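Local coordinates for protein LYND (Lyngbya aestuarii, PDB 4V1T) that probably catalyses the ATP- and magnesium-dependent cyclodehydration of cysteine residues in precursor peptides to thiazolines, as a YcaO-type heterocyclase, at residues L192-V197 against D205-R210; A167-Q172 against Q178-V183; R590-L595 against R636-V641. All blocks are in the same frame, centred on the assembly; numbering follows the deposited sequence.

Overall arrangement
Interactions 1 and 2 are neighbours, with centres about 9 Å apart. Their strands, 180-184 and 189-196, are antiparallel neighbours in one seven-stranded mixed sheet; helices 165-176 and 204-213 supply the other halves. Backbone hydrogen bonds join the two strands, among them Phe-196 N to Trp-180 O. Interaction 2 closes before interaction 1 opens along the chain, and the zinc site lies close to both. Interaction 3 comes much later, within the YcaO region, and joins strand 590-596 to helix 630-649 beside ADP and magnesium. Its centre is about 45 Å from that of interaction 1 and about 54 Å from that of interaction 2. The zinc region and the nucleotide site are thus well separated in this chain.

Interaction 1. Residues L192-V197 against D205-R210; sequences LGPVFV and DCLAHR. With ZN (zinc ion), chain K.
Leu-207 reaches from the helix to Pro-194 and Phe-196 on the strand. One methyl makes both touches. Leu-207 CD2 lies 4.3 Å from Phe-196 CZ, at the edge of the ring and near its plane. Leu-207 CD2 is also 4.4 Å from Pro-194 CD. The leucine has CG anti to its nitrogen (chi1 172°), which sends the branched end across to the strand. On the strand itself the packing is closer, because Pro-194 CG sits 3.3 Å above the plane of the Phe-196 ring, toward its rim. A cis peptide bond precedes Pro-194. Trp-180 stacks on Phe-196, and Ile-290 of strand 289-294 touches both Pro-194 and Leu-207. The helix carries part of a Cys4 zinc site. Cys-206 SG binds the zinc ion at 2.4 Å, and Cys-203, Cys-311 and Cys-314 complete it. Cys-203 and Cys-206 form a CxxC pair at the start of the helix. The apolar touch therefore comes from the residue next to a zinc ligand. The far side of the helix is looser. Asp-205 points away from the strand and is partly exposed, as is His-209. Asp-205 OD2 is hydrogen-bonded to Thr-313 OG1 there.

Interaction 2. Residues A167-Q172 against Q178-V183; sequences AKINKQ and QTWLLV
Helix 165-176 passes beside the start of strand 180-184, and the backbones come nearest at Asn-170 and Trp-180, whose CA atoms are 8.8 Å apart. Ile-169, Asn-170 and Trp-180 make the contact. Trp-180 has CG between its backbone N and carbonyl carbon (chi1 56°), which puts the indole where Ile-169 and Asn-170 touch it. Ile-169 CG2 sits over one face of the six-membered ring, 4.1 Å from its centroid and 14° off the normal. This is a CH-pi contact. Asn-170 comes from the edge instead. Asn-170 OD1 lies in the indole plane, 3.5 Å from Trp-180 CZ2, with the amide turned 54° from the ring. A water links the two polar groups: it donates to Asn-170 OD1 at 2.8 Å and accepts from Trp-180 NE1 at 2.9 Å. OD1 also accepts from the backbone N of Trp-204, next to the zinc ligand Cys-203. Replacing Trp-180 by an alanine is likely to leave Ile-169 CG2 without its ring face and the bridging water without its indole donor. Strand 154-157, this helix and strand 180-184 form a beta-alpha-beta unit, with the two strands parallel neighbours in the sheet and the helix packed against it.

Interaction 3. Residues R590-L595 against R636-V641; sequences RDLWVL and RAVTEV. With MG (magnesium ion), chain N; ADP (adenosine-5'-diphosphate), chain L.
Leu-592 has CG anti to its nitrogen (chi1 176°), and Val-638 places CG2 in the same relation to its own; these torsions point Leu-592 CD2 and Val-638 CG2 at each other, and the two side chains cross at about a right angle. This is a strand-on-helix contact in the YcaO ATP- and magnesium-binding region, between an outer strand of a three-stranded antiparallel sheet and helix 630-649. Leu-592 CD2 is 3.5 Å from Val-638 CG2. The other methyl, Leu-592 CD1, is 3.9 Å from Val-641 CG2. Leu-581 of helix 576-587 touches both Leu-592 and Val-638. The apolar side of helix 630-649 thus faces the strand, while another side carries Arg-636 and Glu-640, one turn apart, toward the nucleotide. The Arg-636 chain bends at chi3 (58°), and its guanidinium grips the diphosphate with two N-H groups. Arg-636 NH1 donates to ADP O1A at 2.7 Å. Arg-636 NH2 donates to the bridging ADP O3A, also at 2.7 Å and nearly straight (172°). Glu-640 OE2 binds a magnesium ion at 2.0 Å. ADP O2B and three waters are further ligands of this metal, with one more atom from elsewhere in the structure. Lys-409 NZ bonds to OE2 and Phe-624 N to OE1, and both probably help fix the carboxylate. One magnesium-bound water also donates to Glu-640 OE1, with its O atom 2.6 Å away.

Interaction 1. Residues L192-V197 against D205-R210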
loop_
_atom_site.group_PDB
_atom_site.type_symbol
_atom_site.label_atom_id
_atom_site.label_comp_id
_atom_site.label_asym_id
_atom_site.label_seq_id
_atom_site.Cartn_x
_atom_site.Cartn_y
_atom_site.Cartn_z
ATOM N N LEU B 192 13.822 10.759 -14.132
ATOM C CA LEU B 192 14.966 9.918 -14.427
ATOM C C LEU B 192 14.477 8.619 -15.072
ATOM O O LEU B 192 13.720 7.868 -14.482
ATOM C CB LEU B 192 15.750 9.647 -13.139
ATOM C CG LEU B 192 16.943 8.703 -13.219
ATOM C CD1 LEU B 192 18.003 9.216 -14.175
ATOM C CD2 LEU B 192 17.535 8.488 -11.834
ATOM N N GLY B 193 14.917 8.372 -16.298
ATOM C CA GLY B 193 14.481 7.212 -17.052
ATOM C C GLY B 193 13.347 7.587 -17.988
ATOM O O GLY B 193 12.883 8.731 -17.985
ATOM N N PRO B 194 12.892 6.631 -18.795
ATOM C CA PRO B 194 13.422 5.270 -18.801
ATOM C C PRO B 194 14.659 5.101 -19.655
ATOM O O PRO B 194 15.072 6.026 -20.365
ATOM C CB PRO B 194 12.273 4.478 -19.401
ATOM C CG PRO B 194 11.707 5.411 -20.409
ATOM C CD PRO B 194 11.847 6.801 -19.820
ATOM N N VAL B 195 15.250 3.916 -19.559
ATOM C CA VAL B 195 16.129 3.413 -20.587
ATOM C C VAL B 195 15.239 2.751 -21.631
ATOM O O VAL B 195 14.537 1.787 -21.326
ATOM C CB VAL B 195 17.149 2.391 -20.040
ATOM C CG1 VAL B 195 17.839 1.638 -21.176
ATOM C CG2 VAL B 195 18.175 3.091 -19.168
ATOM N N PHE B 196 15.270 3.282 -22.850
ATOM C CA PHE B 196 14.557 2.698 -23.976
ATOM C C PHE B 196 15.431 1.651 -24.656
ATOM O O PHE B 196 16.519 1.963 -25.129
ATOM C CB PHE B 196 14.166 3.777 -24.995
ATOM C CG PHE B 196 13.262 4.847 -24.443
ATOM C CD1 PHE B 196 11.907 4.622 -24.308
ATOM C CD2 PHE B 196 13.773 6.077 -24.063
ATOM C CE1 PHE B 196 11.076 5.603 -23.815
ATOM C CE2 PHE B 196 12.941 7.076 -23.580
ATOM C CZ PHE B 196 11.593 6.838 -23.451
ATOM N N VAL B 197 14.942 0.420 -24.704
ATOM C CA VAL B 197 15.594 -0.654 -25.451
ATOM C C VAL B 197 14.683 -1.073 -26.615
ATOM O O VAL B 197 13.695 -1.774 -26.397
ATOM C CB VAL B 197 15.892 -1.880 -24.558
ATOM C CG1 VAL B 197 16.735 -2.885 -25.328
ATOM C CG2 VAL B 197 16.619 -1.467 -23.290
ATOM N N ASP B 205 7.225 6.991 -27.887
ATOM C CA ASP B 205 5.854 7.218 -28.304
ATOM C C ASP B 205 4.870 6.490 -27.384
ATOM O O ASP B 205 3.765 6.992 -27.130
ATOM C CB ASP B 205 5.657 6.764 -29.754
ATOM C CG ASP B 205 4.702 7.648 -30.517
ATOM O OD1 ASP B 205 3.876 8.327 -29.880
ATOM O OD2 ASP B 205 4.785 7.661 -31.758
ATOM N N CYS B 206 5.253 5.301 -26.915
ATOM C CA CYS B 206 4.475 4.585 -25.895
ATOM C C CYS B 206 4.251 5.473 -24.669
ATOM O O CYS B 206 3.159 5.529 -24.111
ATOM C CB CYS B 206 5.176 3.291 -25.451
ATOM S SG CYS B 206 5.290 1.982 -26.687
ATOM N N LEU B 207 5.318 6.150 -24.257
ATOM C CA LEU B 207 5.282 7.055 -23.115
ATOM C C LEU B 207 4.491 8.325 -23.452
ATOM O O LEU B 207 3.625 8.766 -22.686
ATOM C CB LEU B 207 6.712 7.403 -22.692
ATOM C CG LEU B 207 6.905 8.485 -21.637
ATOM C CD1 LEU B 207 6.353 8.044 -20.297
ATOM C CD2 LEU B 207 8.369 8.843 -21.512
ATOM N N ALA B 208 4.775 8.908 -24.608
ATOM C CA ALA B 208 4.133 10.153 -25.007
ATOM C C ALA B 208 2.609 10.023 -24.987
ATOM O O ALA B 208 1.908 10.936 -24.565
ATOM C CB ALA B 208 4.617 10.569 -26.381
ATOM N N HIS B 209 2.107 8.874 -25.427
ATOM C CA HIS B 209 0.672 8.624 -25.491
ATOM C C HIS B 209 0.040 8.705 -24.095
ATOM O O HIS B 209 -1.097 9.115 -23.948
ATOM C CB HIS B 209 0.404 7.256 -26.120
ATOM C CG HIS B 209 -1.031 7.005 -26.455
ATOM N ND1 HIS B 209 -1.899 6.363 -25.599
ATOM C CD2 HIS B 209 -1.749 7.293 -27.571
ATOM C CE1 HIS B 209 -3.089 6.272 -26.167
ATOM N NE2 HIS B 209 -3.025 6.829 -27.365
ATOM N N ARG B 210 0.782 8.306 -23.072
ATOM C CA ARG B 210 0.295 8.422 -21.705
ATOM C C ARG B 210 0.471 9.852 -21.188
ATOM O O ARG B 210 -0.421 10.403 -20.541
ATOM C CB ARG B 210 1.031 7.436 -20.787
ATOM C CG ARG B 210 0.808 5.959 -21.105
ATOM C CD ARG B 210 -0.612 5.523 -20.767
ATOM N NE ARG B 210 -0.901 4.188 -21.282
ATOM C CZ ARG B 210 -0.734 3.060 -20.602
ATOM N NH1 ARG B 210 -0.278 3.072 -19.358
ATOM N NH2 ARG B 210 -1.025 1.902 -21.178
HETATM ZN ZN ZN K . 5.932 2.383 -28.937
#

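Interaction 2. Residues A167-Q172 against Q178-V183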
loop_
_atom_site.group_PDB
_atom_site.type_symbol
_atom_site.label_atom_id
_atom_site.label_comp_id
_atom_site.label_asym_id
_atom_site.label_seq_id
_atom_site.Cartn_x
_atom_site.Cartn_y
_atom_site.Cartn_z
ATOM N N ALA B 167 10.829 12.783 -30.616
ATOM C CA ALA B 167 10.178 11.907 -31.573
ATOM C C ALA B 167 11.187 11.438 -32.612
ATOM O O ALA B 167 11.222 10.264 -32.981
ATOM C CB ALA B 167 9.015 12.620 -32.240
ATOM N N LYS B 168 12.021 12.366 -33.070
ATOM C CA LYS B 168 13.047 12.052 -34.055
ATOM C C LYS B 168 14.128 11.151 -33.451
ATOM O O LYS B 168 14.593 10.202 -34.083
ATOM C CB LYS B 168 13.675 13.337 -34.591
ATOM C CG LYS B 168 14.713 13.104 -35.674
ATOM C CD LYS B 168 15.412 14.397 -36.057
ATOM C CE LYS B 168 16.386 14.178 -37.205
ATOM N NZ LYS B 168 15.690 13.855 -38.489
ATOM N N ILE B 169 14.543 11.461 -32.234
ATOM C CA ILE B 169 15.552 10.648 -31.574
ATOM C C ILE B 169 15.029 9.218 -31.407
ATOM O O ILE B 169 15.751 8.242 -31.633
ATOM C CB ILE B 169 15.945 11.242 -30.208
ATOM C CG1 ILE B 169 16.692 12.560 -30.420
ATOM C CG2 ILE B 169 16.801 10.249 -29.411
ATOM C CD1 ILE B 169 17.060 13.274 -29.130
ATOM N N ASN B 170 13.760 9.119 -31.024
ATOM C CA ASN B 170 13.089 7.840 -30.865
ATOM C C ASN B 170 13.018 7.057 -32.184
ATOM O O ASN B 170 13.119 5.830 -32.195
ATOM C CB ASN B 170 11.683 8.063 -30.310
ATOM C CG ASN B 170 10.962 6.769 -30.005
ATOM O OD1 ASN B 170 11.418 5.975 -29.194
ATOM N ND2 ASN B 170 9.830 6.552 -30.652
ATOM N N LYS B 171 12.850 7.763 -33.294
ATOM C CA LYS B 171 12.737 7.105 -34.594
ATOM C C LYS B 171 14.066 6.535 -35.051
ATOM O O LYS B 171 14.116 5.425 -35.579
ATOM C CB LYS B 171 12.214 8.076 -35.648
ATOM C CG LYS B 171 10.717 8.320 -35.578
ATOM C CD LYS B 171 9.941 7.028 -35.788
ATOM C CE LYS B 171 8.744 7.213 -36.711
ATOM N NZ LYS B 171 8.294 5.914 -37.289
ATOM N N GLN B 172 15.133 7.306 -34.869
ATOM C CA GLN B 172 16.467 6.852 -35.221
ATOM C C GLN B 172 16.883 5.690 -34.339
ATOM O O GLN B 172 17.494 4.745 -34.816
ATOM C CB GLN B 172 17.480 7.989 -35.084
ATOM C CG GLN B 172 17.329 9.083 -36.124
ATOM C CD GLN B 172 18.377 10.170 -35.975
ATOM O OE1 GLN B 172 18.916 10.381 -34.889
ATOM N NE2 GLN B 172 18.677 10.862 -37.067
ATOM N N GLN B 178 19.375 1.555 -31.215
ATOM C CA GLN B 178 20.157 2.265 -30.205
ATOM C C GLN B 178 19.399 2.333 -28.886
ATOM O O GLN B 178 18.255 2.779 -28.837
ATOM C CB GLN B 178 20.496 3.680 -30.698
ATOM C CG GLN B 178 21.229 4.563 -29.694
ATOM C CD GLN B 178 22.661 4.139 -29.464
ATOM O OE1 GLN B 178 23.442 4.031 -30.399
ATOM N NE2 GLN B 178 23.016 3.899 -28.207
ATOM N N THR B 179 20.043 1.890 -27.816
ATOM C CA THR B 179 19.480 2.015 -26.490
ATOM C C THR B 179 19.815 3.412 -25.955
ATOM O O THR B 179 20.948 3.865 -26.060
ATOM C CB THR B 179 20.022 0.932 -25.537
ATOM O OG1 THR B 179 19.539 -0.349 -25.943
ATOM C CG2 THR B 179 19.583 1.186 -24.108
ATOM N N TRP B 180 18.828 4.093 -25.386
ATOM C CA TRP B 180 19.045 5.442 -24.899
ATOM C C TRP B 180 18.286 5.712 -23.609
ATOM O O TRP B 180 17.322 5.013 -23.288
ATOM C CB TRP B 180 18.661 6.467 -25.968
ATOM C CG TRP B 180 17.252 6.347 -26.494
ATOM C CD1 TRP B 180 16.728 5.300 -27.196
ATOM C CD2 TRP B 180 16.204 7.328 -26.399
ATOM N NE1 TRP B 180 15.415 5.557 -27.522
ATOM C CE2 TRP B 180 15.073 6.796 -27.048
ATOM C CE3 TRP B 180 16.112 8.601 -25.819
ATOM C CZ2 TRP B 180 13.865 7.487 -27.132
ATOM C CZ3 TRP B 180 14.909 9.287 -25.902
ATOM C CH2 TRP B 180 13.804 8.728 -26.555
ATOM N N LEU B 181 18.740 6.734 -22.882
ATOM C CA LEU B 181 18.175 7.119 -21.595
ATOM C C LEU B 181 17.655 8.556 -21.633
ATOM O O LEU B 181 18.273 9.434 -22.234
ATOM C CB LEU B 181 19.230 6.982 -20.492
ATOM C CG LEU B 181 18.935 7.667 -19.151
ATOM C CD1 LEU B 181 17.768 7.015 -18.450
ATOM C CD2 LEU B 181 20.155 7.635 -18.250
ATOM N N LEU B 182 16.515 8.787 -20.989
ATOM C CA LEU B 182 15.967 10.123 -20.853
ATOM C C LEU B 182 16.131 10.597 -19.422
ATOM O O LEU B 182 15.980 9.826 -18.479
ATOM C CB LEU B 182 14.489 10.162 -21.242
ATOM C CG LEU B 182 14.072 10.919 -22.499
ATOM C CD1 LEU B 182 12.552 10.928 -22.586
ATOM C CD2 LEU B 182 14.620 12.335 -22.543
ATOM N N VAL B 183 16.443 11.874 -19.270
ATOM C CA VAL B 183 16.534 12.482 -17.956
ATOM C C VAL B 183 16.182 13.964 -18.031
ATOM O O VAL B 183 16.425 14.626 -19.041
ATOM C CB VAL B 183 17.940 12.316 -17.349
ATOM C CG1 VAL B 183 18.968 13.039 -18.168
ATOM C CG2 VAL B 183 17.970 12.819 -15.916
HETATM O O HOH W 1 13.319 3.966 -28.728
#

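Interaction 3. Residues R590-L595 against R636-V641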
loop_
_atom_site.group_PDB
_atom_site.type_symbol
_atom_site.label_atom_id
_atom_site.label_comp_id
_atom_site.label_asym_id
_atom_site.label_seq_id
_atom_site.Cartn_x
_atom_site.Cartn_y
_atom_site.Cartn_z
ATOM N N ARG B 590 -30.142 11.303 8.689
ATOM C CA ARG B 590 -30.716 10.864 7.432
ATOM C C ARG B 590 -31.642 9.669 7.587
ATOM O O ARG B 590 -31.506 8.866 8.512
ATOM C CB ARG B 590 -29.607 10.495 6.450
ATOM C CG ARG B 590 -29.037 11.668 5.681
ATOM C CD ARG B 590 -28.006 11.202 4.668
ATOM N NE ARG B 590 -27.574 12.294 3.804
ATOM C CZ ARG B 590 -28.213 12.690 2.706
ATOM N NH1 ARG B 590 -29.312 12.072 2.305
ATOM N NH2 ARG B 590 -27.732 13.693 1.991
ATOM N N ASP B 591 -32.600 9.572 6.673
ATOM C CA ASP B 591 -33.405 8.369 6.505
ATOM C C ASP B 591 -32.970 7.696 5.224
ATOM O O ASP B 591 -32.570 8.368 4.271
ATOM C CB ASP B 591 -34.896 8.703 6.440
ATOM C CG ASP B 591 -35.510 8.920 7.810
ATOM O OD1 ASP B 591 -35.155 8.187 8.769
ATOM O OD2 ASP B 591 -36.362 9.823 7.920
ATOM N N LEU B 592 -33.046 6.369 5.207
ATOM C CA LEU B 592 -32.659 5.586 4.042
ATOM C C LEU B 592 -33.675 4.490 3.771
ATOM O O LEU B 592 -33.996 3.688 4.654
ATOM C CB LEU B 592 -31.277 4.976 4.255
ATOM C CG LEU B 592 -30.764 4.050 3.149
ATOM C CD1 LEU B 592 -30.523 4.816 1.867
ATOM C CD2 LEU B 592 -29.492 3.355 3.611
ATOM N N TRP B 593 -34.177 4.459 2.544
ATOM C CA TRP B 593 -35.097 3.420 2.117
ATOM C C TRP B 593 -34.810 3.035 0.679
ATOM O O TRP B 593 -34.060 3.719 -0.014
ATOM C CB TRP B 593 -36.550 3.882 2.277
ATOM C CG TRP B 593 -36.916 5.050 1.432
ATOM C CD1 TRP B 593 -37.487 5.020 0.195
ATOM C CD2 TRP B 593 -36.738 6.430 1.759
ATOM N NE1 TRP B 593 -37.687 6.293 -0.266
ATOM C CE2 TRP B 593 -37.235 7.181 0.676
ATOM C CE3 TRP B 593 -36.213 7.106 2.867
ATOM C CZ2 TRP B 593 -37.213 8.576 0.661
ATOM C CZ3 TRP B 593 -36.190 8.493 2.850
ATOM C CH2 TRP B 593 -36.696 9.213 1.751
ATOM N N VAL B 594 -35.424 1.943 0.237
ATOM C CA VAL B 594 -35.198 1.415 -1.103
ATOM C C VAL B 594 -36.513 1.206 -1.845
ATOM O O VAL B 594 -37.490 0.738 -1.258
ATOM C CB VAL B 594 -34.415 0.087 -1.039
ATOM C CG1 VAL B 594 -34.251 -0.531 -2.421
ATOM C CG2 VAL B 594 -33.059 0.315 -0.401
ATOM N N LEU B 595 -36.520 1.550 -3.135
ATOM C CA LEU B 595 -37.683 1.332 -4.006
ATOM C C LEU B 595 -37.430 0.233 -5.038
ATOM O O LEU B 595 -36.318 0.078 -5.523
ATOM C CB LEU B 595 -38.050 2.619 -4.746
ATOM C CG LEU B 595 -38.374 3.853 -3.915
ATOM C CD1 LEU B 595 -38.725 4.985 -4.852
ATOM C CD2 LEU B 595 -39.500 3.600 -2.924
ATOM N N ARG B 636 -25.740 -2.632 -4.521
ATOM C CA ARG B 636 -25.205 -1.674 -5.475
ATOM C C ARG B 636 -25.874 -0.324 -5.288
ATOM O O ARG B 636 -25.209 0.702 -5.216
ATOM C CB ARG B 636 -25.412 -2.154 -6.908
ATOM C CG ARG B 636 -24.495 -3.302 -7.314
ATOM C CD ARG B 636 -24.598 -3.560 -8.813
ATOM N NE ARG B 636 -24.253 -2.368 -9.581
ATOM C CZ ARG B 636 -23.012 -1.921 -9.777
ATOM N NH1 ARG B 636 -21.968 -2.570 -9.270
ATOM N NH2 ARG B 636 -22.815 -0.818 -10.488
ATOM N N ALA B 637 -27.199 -0.343 -5.212
ATOM C CA ALA B 637 -27.981 0.879 -5.081
ATOM C C ALA B 637 -27.593 1.642 -3.824
ATOM O O ALA B 637 -27.292 2.834 -3.863
ATOM C CB ALA B 637 -29.467 0.549 -5.060
ATOM N N VAL B 638 -27.583 0.937 -2.705
ATOM C CA VAL B 638 -27.412 1.584 -1.415
ATOM C C VAL B 638 -25.969 2.028 -1.171
ATOM O O VAL B 638 -25.743 2.976 -0.421
ATOM C CB VAL B 638 -27.893 0.657 -0.287
ATOM C CG1 VAL B 638 -26.873 -0.460 0.008
ATOM C CG2 VAL B 638 -28.176 1.461 0.940
ATOM N N THR B 639 -24.997 1.353 -1.790
ATOM C CA THR B 639 -23.602 1.783 -1.680
ATOM C C THR B 639 -23.340 2.961 -2.624
ATOM O O THR B 639 -22.402 3.737 -2.428
ATOM C CB THR B 639 -22.606 0.645 -1.986
ATOM O OG1 THR B 639 -22.946 0.027 -3.223
ATOM C CG2 THR B 639 -22.614 -0.398 -0.881
ATOM N N GLU B 640 -24.173 3.103 -3.644
ATOM C CA GLU B 640 -24.052 4.249 -4.529
ATOM C C GLU B 640 -24.552 5.526 -3.830
ATOM O O GLU B 640 -24.017 6.616 -4.074
ATOM C CB GLU B 640 -24.829 4.024 -5.841
ATOM C CG GLU B 640 -24.260 4.820 -7.007
ATOM C CD GLU B 640 -24.820 4.405 -8.347
ATOM O OE1 GLU B 640 -25.968 4.792 -8.682
ATOM O OE2 GLU B 640 -24.092 3.693 -9.069
ATOM N N VAL B 641 -25.567 5.402 -2.969
ATOM C CA VAL B 641 -26.073 6.581 -2.266
ATOM C C VAL B 641 -25.012 6.993 -1.266
ATOM O O VAL B 641 -24.803 8.185 -1.049
ATOM C CB VAL B 641 -27.467 6.385 -1.573
ATOM C CG1 VAL B 641 -28.378 5.508 -2.404
ATOM C CG2 VAL B 641 -27.344 5.814 -0.186
HETATM MG MG MG N . -23.970 3.002 -10.984
HETATM P PB ADP L . -21.014 1.738 -11.404
HETATM O O1B ADP L . -21.284 1.483 -12.865
HETATM O O2B ADP L . -22.253 1.958 -10.586
HETATM O O3B ADP L . -19.938 2.759 -11.187
HETATM P PA ADP L . -19.287 0.031 -9.804
HETATM O O1A ADP L . -19.660 -1.197 -9.014
HETATM O O2A ADP L . -18.933 1.305 -9.058
HETATM O O3A ADP L . -20.441 0.307 -10.905
HETATM O "O5'" ADP L . -18.054 -0.357 -10.742
HETATM C "C5'" ADP L . -17.323 0.631 -11.441
HETATM C "C4'" ADP L . -16.577 -0.052 -12.576
HETATM O "O4'" ADP L . -15.544 -0.887 -12.057
HETATM C "C3'" ADP L . -17.489 -0.962 -13.379
HETATM O "O3'" ADP L . -17.097 -0.886 -14.744
HETATM C "C2'" ADP L . -17.228 -2.358 -12.867
HETATM O "O2'" ADP L . -17.335 -3.348 -13.893
HETATM C "C1'" ADP L . -15.799 -2.258 -12.372
HETATM N N9 ADP L . -15.581 -3.126 -11.192
HETATM C C8 ADP L . -16.157 -2.997 -9.978
HETATM N N7 ADP L . -15.711 -3.961 -9.135
HETATM C C5 ADP L . -14.835 -4.716 -9.814
HETATM C C6 ADP L . -14.002 -5.898 -9.516
HETATM N N6 ADP L . -14.047 -6.446 -8.281
HETATM N N1 ADP L . -13.223 -6.392 -10.501
HETATM C C2 ADP L . -13.187 -5.838 -11.727
HETATM N N3 ADP L . -13.922 -4.757 -12.065
HETATM C C4 ADP L . -14.751 -4.166 -11.172
HETATM O O HOH W 2 -25.155 1.449 -10.179
HETATM O O HOH W 3 -25.973 4.020 -11.201
HETATM O O HOH W 4 -24.487 2.039 -12.730
#